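Local atomic coordinates of pyocyanin demethylase (Mycobacterium fortuitum subsp. fortuitum DSM 46621 = ATCC 6841, PDB entry 5K21), a protein that removes the N-methyl group of pyocyanin by a tautomerizing demethylation, binds the product phenazin-1-ol within its beta-barrel, and carries a calcium ion. Residues B[23-27]-B[39-43]; B[70-75]-B[87-93]. The contacts are given in a common frame with arbitrary orientation. Numbering follows the deposited sequence.

Interaction 1. Residues B[23-27]-B[39-43]; sequences QVAKH and MDIFS. With 6QF (phenazin-1-ol), chain F.
Part of the wall of the phenazin-1-ol pocket is an antiparallel pair of barrel strands, 23-27 and 39-43, whose axes lie 4.7 Å apart at 170°. In register, Val24 faces Phe42 and Lys26 faces Asp40 as non-hydrogen-bonded pairs; Ala25-Ile41 and His27-Met39 are hydrogen-bonded pairs. Ala25 N reaches Ile41 O at 2.8 Å and Ile41 N returns to Ala25 O at 2.9 Å; His27 N to Met39 O is 2.6 Å and Met39 N to His27 O 3.1 Å. Ser43 N donates to Gln23 O at 2.9 Å. Val24, Asp40 and Phe42 point into the barrel. Asp40 OD2 (chi1 m) accepts a hydrogen bond from phenazin-1-ol O19 at 2.6 Å, and Phe42 (chi1 p) lays a ring face against the ligand, CE2 to N7 3.3 Å. The Ala25, Ile41, His27 and Met39 side chains cover the outer face, where His27 NE2 is hydrogen-bonded to Gly37 O of a second subunit. Side chains alternate between pocket and subunit interface in this antiparallel hairpin of the closed allene oxide cyclase-like barrel.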
loop_
_atom_site.group_PDB
_atom_site.type_symbol
_atom_site.label_atom_id
_atom_site.label_comp_id
_atom_site.label_asym_id
_atom_site.label_seq_id
_atom_site.Cartn_x
_atom_site.Cartn_y
_atom_site.Cartn_z
ATOM N N GLN B 23 -19.256 -1.506 -1.729
ATOM C CA GLN B 23 -19.261 -0.141 -1.206
ATOM C C GLN B 23 -18.074 0.608 -1.798
ATOM O O GLN B 23 -17.000 0.045 -1.983
ATOM C CB GLN B 23 -19.188 -0.102 0.327
ATOM C CG GLN B 23 -20.364 -0.763 1.003
ATOM C CD GLN B 23 -20.303 -0.724 2.517
ATOM O OE1 GLN B 23 -19.419 -0.108 3.095
ATOM N NE2 GLN B 23 -21.249 -1.403 3.170
ATOM N N VAL B 24 -18.265 1.895 -2.062
ATOM C CA VAL B 24 -17.228 2.699 -2.692
ATOM C C VAL B 24 -17.287 4.106 -2.135
ATOM O O VAL B 24 -18.371 4.645 -1.901
ATOM C CB VAL B 24 -17.394 2.732 -4.223
ATOM C CG1 VAL B 24 -16.316 3.625 -4.859
ATOM C CG2 VAL B 24 -17.391 1.302 -4.802
ATOM N N ALA B 25 -16.112 4.683 -1.896
ATOM C CA ALA B 25 -15.974 6.104 -1.605
ATOM C C ALA B 25 -15.008 6.722 -2.602
ATOM O O ALA B 25 -13.876 6.251 -2.740
ATOM C CB ALA B 25 -15.475 6.348 -0.173
ATOM N N LYS B 26 -15.437 7.777 -3.272
ATOM C CA LYS B 26 -14.550 8.557 -4.131
ATOM C C LYS B 26 -14.217 9.839 -3.383
ATOM O O LYS B 26 -15.074 10.704 -3.220
ATOM C CB LYS B 26 -15.183 8.840 -5.492
ATOM C CG LYS B 26 -15.389 7.582 -6.303
ATOM C CD LYS B 26 -16.146 7.773 -7.595
ATOM C CE LYS B 26 -16.128 6.445 -8.345
ATOM N NZ LYS B 26 -17.090 6.311 -9.469
ATOM N N HIS B 27 -12.994 9.925 -2.867
ATOM C CA HIS B 27 -12.574 11.119 -2.147
ATOM C C HIS B 27 -12.104 12.161 -3.157
ATOM O O HIS B 27 -11.093 11.970 -3.841
ATOM C CB HIS B 27 -11.449 10.790 -1.176
ATOM C CG HIS B 27 -11.868 9.952 -0.009
ATOM N ND1 HIS B 27 -13.092 10.089 0.615
ATOM C CD2 HIS B 27 -11.219 8.958 0.646
ATOM C CE1 HIS B 27 -13.179 9.212 1.601
ATOM N NE2 HIS B 27 -12.053 8.527 1.654
ATOM N N MET B 39 -8.733 10.022 -4.373
ATOM C CA MET B 39 -8.577 8.641 -3.945
ATOM C C MET B 39 -9.911 7.930 -3.936
ATOM O O MET B 39 -10.933 8.512 -3.561
ATOM C CB MET B 39 -7.947 8.655 -2.552
ATOM C CG MET B 39 -7.733 7.355 -1.878
ATOM S SD MET B 39 -7.264 7.727 -0.176
ATOM C CE MET B 39 -6.113 9.055 -0.356
ATOM N N ASP B 40 -9.891 6.668 -4.344
ATOM C CA ASP B 40 -11.049 5.796 -4.254
ATOM C C ASP B 40 -10.730 4.667 -3.301
ATOM O O ASP B 40 -9.657 4.062 -3.386
ATOM C CB ASP B 40 -11.420 5.203 -5.604
ATOM C CG ASP B 40 -11.876 6.233 -6.597
ATOM O OD1 ASP B 40 -12.105 7.409 -6.222
ATOM O OD2 ASP B 40 -11.993 5.850 -7.779
ATOM N N ILE B 41 -11.676 4.364 -2.416
ATOM C CA ILE B 41 -11.578 3.227 -1.512
ATOM C C ILE B 41 -12.817 2.373 -1.756
ATOM O O ILE B 41 -13.918 2.910 -1.903
ATOM C CB ILE B 41 -11.460 3.684 -0.042
ATOM C CG1 ILE B 41 -10.140 4.463 0.139
ATOM C CG2 ILE B 41 -11.493 2.492 0.904
ATOM C CD1 ILE B 41 -9.993 5.213 1.440
ATOM N N PHE B 42 -12.636 1.062 -1.897
ATOM C CA PHE B 42 -13.750 0.260 -2.392
ATOM C C PHE B 42 -13.682 -1.179 -1.896
ATOM O O PHE B 42 -12.640 -1.669 -1.459
ATOM C CB PHE B 42 -13.773 0.248 -3.917
ATOM C CG PHE B 42 -12.484 -0.248 -4.519
ATOM C CD1 PHE B 42 -11.412 0.609 -4.695
ATOM C CD2 PHE B 42 -12.330 -1.580 -4.844
ATOM C CE1 PHE B 42 -10.207 0.143 -5.224
ATOM C CE2 PHE B 42 -11.150 -2.044 -5.355
ATOM C CZ PHE B 42 -10.081 -1.178 -5.544
ATOM N N SER B 43 -14.826 -1.855 -2.008
ATOM C CA SER B 43 -14.956 -3.276 -1.745
ATOM C C SER B 43 -15.860 -3.851 -2.817
ATOM O O SER B 43 -16.703 -3.143 -3.380
ATOM C CB SER B 43 -15.539 -3.570 -0.347
ATOM O OG SER B 43 -16.764 -2.878 -0.125
HETATM C C4 6QF F . -11.842 1.012 -8.379
HETATM C C5 6QF F . -12.387 2.368 -8.161
HETATM C C6 6QF F . -13.680 2.592 -7.798
HETATM C C10 6QF F . -11.048 -1.600 -8.720
HETATM C C13 6QF F . -9.259 -3.187 -9.276
HETATM C C15 6QF F . -8.779 -0.850 -9.308
HETATM C C1 6QF F . -14.567 1.482 -7.601
HETATM C C2 6QF F . -14.123 0.228 -7.782
HETATM C C3 6QF F . -12.754 -0.094 -8.174
HETATM N N7 6QF F . -12.337 -1.367 -8.354
HETATM N N8 6QF F . -10.554 0.782 -8.754
HETATM C C9 6QF F . -10.137 -0.511 -8.922
HETATM C C11 6QF F . -10.525 -2.943 -8.922
HETATM C C14 6QF F . -8.354 -2.106 -9.478
HETATM O O19 6QF F . -11.532 3.391 -8.354
#

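Interaction 2. Residues B[70-75]-B[87-93]; sequences PMTYCE and ARSLTPH. With 6QF (phenazin-1-ol), chain F.
Strands 70-75 and 87-92 form a hairpin of the allene oxide cyclase-like barrel, antiparallel at 165° with axes 4.6 Å apart. Thr72-Thr91 and Cys74-Ser89 are hydrogen-bonded pairs; Met71-Pro92, Tyr73-Leu90 and Glu75-Arg88 alternate with them as non-hydrogen-bonded pairs. Thr72 N to Thr91 O is 3.0 Å and Thr91 N to Thr72 O 3.1 Å; Cys74 N to Ser89 O and Ser89 N to Cys74 O are both 2.9 Å. One residue past the Met71-Pro92 non-hydrogen-bonded pair, His93 N donates to Pro70 O at 2.7 Å. On the inner face the hydroxyls of Thr72, Ser89 and Thr91, all with chi1 p, share one water, which lies 2.9 Å from Thr72 OG1, 2.8 Å from Ser89 OG and 2.7 Å from Thr91 OG1. Cys74 (chi1 m) is disulfide-bonded to Cys60 on strand 51-65, and its SG approaches phenazin-1-ol C15 at 3.7 Å. On the outer face Met71 CE packs on Leu90 CG at 3.8 Å. Tyr73 OH donates to Glu75 OE2 at 2.8 Å; the same OE2 lies 3.5 Å from Arg88 NH1, over the guanidinium face, so this salt bridge rests on charge alone. Arg88 NH2 is hydrogen-bonded to Thr77 OG1 of a third subunit, while Glu75 OE1 pairs with Arg88 of the second, so the charges continue across the trimer. His93 (chi1 t), though poorly ordered, brings its ring edge to the ligand: NE2 donates to phenazin-1-ol O19 at 2.9 Å.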
loop_
_atom_site.group_PDB
_atom_site.type_symbol
_atom_site.label_atom_id
_atom_site.label_comp_id
_atom_site.label_asym_id
_atom_site.label_seq_id
_atom_site.Cartn_x
_atom_site.Cartn_y
_atom_site.Cartn_z
ATOM N N PRO B 70 -5.869 9.985 -16.573
ATOM C CA PRO B 70 -5.725 9.959 -15.115
ATOM C C PRO B 70 -5.059 8.674 -14.652
ATOM O O PRO B 70 -5.624 7.590 -14.815
ATOM C CB PRO B 70 -7.171 10.061 -14.622
ATOM C CG PRO B 70 -7.974 9.391 -15.690
ATOM C CD PRO B 70 -7.201 9.516 -16.994
ATOM N N MET B 71 -3.852 8.782 -14.105
ATOM C CA MET B 71 -3.094 7.636 -13.620
ATOM C C MET B 71 -3.430 7.366 -12.163
ATOM O O MET B 71 -3.497 8.296 -11.351
ATOM C CB MET B 71 -1.589 7.885 -13.740
ATOM C CG MET B 71 -1.042 7.955 -15.159
ATOM S SD MET B 71 -0.932 6.355 -15.975
ATOM C CE MET B 71 0.155 5.446 -14.881
ATOM N N THR B 72 -3.624 6.088 -11.825
ATOM C CA THR B 72 -3.848 5.688 -10.444
ATOM C C THR B 72 -2.846 4.629 -10.042
ATOM O O THR B 72 -2.521 3.720 -10.824
ATOM C CB THR B 72 -5.245 5.083 -10.146
ATOM O OG1 THR B 72 -5.518 4.000 -11.039
ATOM C CG2 THR B 72 -6.339 6.127 -10.206
ATOM N N TYR B 73 -2.389 4.760 -8.804
ATOM C CA TYR B 73 -1.739 3.689 -8.077
ATOM C C TYR B 73 -2.818 2.960 -7.286
ATOM O O TYR B 73 -3.499 3.576 -6.458
ATOM C CB TYR B 73 -0.654 4.255 -7.166
ATOM C CG TYR B 73 -0.207 3.292 -6.108
ATOM C CD1 TYR B 73 0.181 2.006 -6.443
ATOM C CD2 TYR B 73 -0.161 3.666 -4.773
ATOM C CE1 TYR B 73 0.579 1.108 -5.479
ATOM C CE2 TYR B 73 0.246 2.769 -3.798
ATOM C CZ TYR B 73 0.620 1.497 -4.163
ATOM O OH TYR B 73 1.030 0.591 -3.210
ATOM N N CYS B 74 -3.016 1.673 -7.580
ATOM C CA CYS B 74 -4.058 0.882 -6.935
ATOM C C CYS B 74 -3.458 -0.311 -6.209
ATOM O O CYS B 74 -2.487 -0.929 -6.679
ATOM C CB CYS B 74 -5.083 0.365 -7.930
ATOM S SG CYS B 74 -6.035 1.632 -8.730
ATOM N N GLU B 75 -4.039 -0.595 -5.053
ATOM C CA GLU B 75 -3.738 -1.766 -4.244
ATOM C C GLU B 75 -5.037 -2.518 -4.002
ATOM O O GLU B 75 -6.061 -1.910 -3.666
ATOM C CB GLU B 75 -3.120 -1.383 -2.890
ATOM C CG GLU B 75 -1.647 -1.029 -2.898
ATOM C CD GLU B 75 -0.736 -2.260 -2.875
ATOM O OE1 GLU B 75 -1.246 -3.409 -2.942
ATOM O OE2 GLU B 75 0.494 -2.076 -2.757
ATOM N N ALA B 87 -2.621 -7.642 -5.160
ATOM C CA ALA B 87 -2.311 -7.102 -6.468
ATOM C C ALA B 87 -2.108 -5.598 -6.375
ATOM O O ALA B 87 -2.643 -4.927 -5.486
ATOM C CB ALA B 87 -3.423 -7.408 -7.469
ATOM N N ARG B 88 -1.354 -5.066 -7.331
ATOM C CA ARG B 88 -1.124 -3.628 -7.381
ATOM C C ARG B 88 -0.915 -3.210 -8.827
ATOM O O ARG B 88 -0.508 -4.008 -9.674
ATOM C CB ARG B 88 0.076 -3.207 -6.531
ATOM C CG ARG B 88 1.401 -3.759 -7.040
ATOM C CD ARG B 88 2.510 -3.453 -6.059
ATOM N NE ARG B 88 2.938 -2.055 -6.106
ATOM C CZ ARG B 88 3.562 -1.438 -5.113
ATOM N NH1 ARG B 88 3.794 -2.082 -3.973
ATOM N NH2 ARG B 88 3.945 -0.173 -5.243
ATOM N N SER B 89 -1.207 -1.942 -9.103
ATOM C CA SER B 89 -1.086 -1.416 -10.449
ATOM C C SER B 89 -0.723 0.062 -10.387
ATOM O O SER B 89 -0.976 0.750 -9.391
ATOM C CB SER B 89 -2.367 -1.597 -11.269
ATOM O OG SER B 89 -3.499 -1.018 -10.631
ATOM N N LEU B 90 -0.079 0.519 -11.461
ATOM C CA LEU B 90 0.081 1.942 -11.750
ATOM C C LEU B 90 -0.300 2.091 -13.219
ATOM O O LEU B 90 0.509 1.800 -14.110
ATOM C CB LEU B 90 1.500 2.422 -11.477
ATOM C CG LEU B 90 1.749 3.897 -11.822
ATOM C CD1 LEU B 90 0.995 4.791 -10.842
ATOM C CD2 LEU B 90 3.226 4.241 -11.796
ATOM N N THR B 91 -1.538 2.473 -13.483
ATOM C CA THR B 91 -2.057 2.422 -14.850
ATOM C C THR B 91 -3.024 3.560 -15.023
ATOM O O THR B 91 -3.507 4.142 -14.044
ATOM C CB THR B 91 -2.790 1.102 -15.132
ATOM O OG1 THR B 91 -3.952 1.036 -14.296
ATOM C CG2 THR B 91 -1.925 -0.111 -14.849
ATOM N N PRO B 92 -3.384 3.885 -16.259
ATOM C CA PRO B 92 -4.537 4.756 -16.470
ATOM C C PRO B 92 -5.767 4.185 -15.784
ATOM O O PRO B 92 -5.961 2.970 -15.718
ATOM C CB PRO B 92 -4.686 4.787 -17.996
ATOM C CG PRO B 92 -3.301 4.498 -18.516
ATOM C CD PRO B 92 -2.708 3.534 -17.524
ATOM N N HIS B 93 -6.586 5.077 -15.246
ATOM C CA HIS B 93 -7.792 4.701 -14.525
ATOM C C HIS B 93 -8.984 5.105 -15.384
ATOM O O HIS B 93 -9.665 6.105 -15.142
ATOM C CB HIS B 93 -7.817 5.359 -13.147
ATOM C CG HIS B 93 -8.864 4.809 -12.230
ATOM N ND1 HIS B 93 -10.089 5.414 -12.046
ATOM C CD2 HIS B 93 -8.865 3.708 -11.438
ATOM C CE1 HIS B 93 -10.800 4.709 -11.184
ATOM N NE2 HIS B 93 -10.080 3.670 -10.800
HETATM C C4 6QF F . -11.842 1.012 -8.379
HETATM C C5 6QF F . -12.387 2.368 -8.161
HETATM C C6 6QF F . -13.680 2.592 -7.798
HETATM C C10 6QF F . -11.048 -1.600 -8.720
HETATM C C13 6QF F . -9.259 -3.187 -9.276
HETATM C C15 6QF F . -8.779 -0.850 -9.308
HETATM C C1 6QF F . -14.567 1.482 -7.601
HETATM C C2 6QF F . -14.123 0.228 -7.782
HETATM C C3 6QF F . -12.754 -0.094 -8.174
HETATM N N7 6QF F . -12.337 -1.367 -8.354
HETATM N N8 6QF F . -10.554 0.782 -8.754
HETATM C C9 6QF F . -10.137 -0.511 -8.922
HETATM C C11 6QF F . -10.525 -2.943 -8.922
HETATM C C14 6QF F . -8.354 -2.106 -9.478
HETATM O O19 6QF F . -11.532 3.391 -8.354
HETATM O O HOH W 1 -4.215 1.464 -11.635
#

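Overall arrangement
From the N terminus, strand 13-27 runs out to the calcium-binding loop and returns as strand 39-48; interaction 1 closes that loop. The chain then runs back along strand 51-65 before interaction 2 closes the hairpin of strands 70-80 and 83-92. The two contacts are in series, neither nested nor crossing, with centres about 14 Å apart. Strand 51-65 lies between them in the sheet, hydrogen-bonded to 39-43 on one edge and to 70-75 on the other, and supplies Cys60 to the disulfide. Across the pocket they meet directly, Asp40 OD2 lying 3.8 Å from His93 CE1, and both hold the hydroxyl of one phenazin-1-ol.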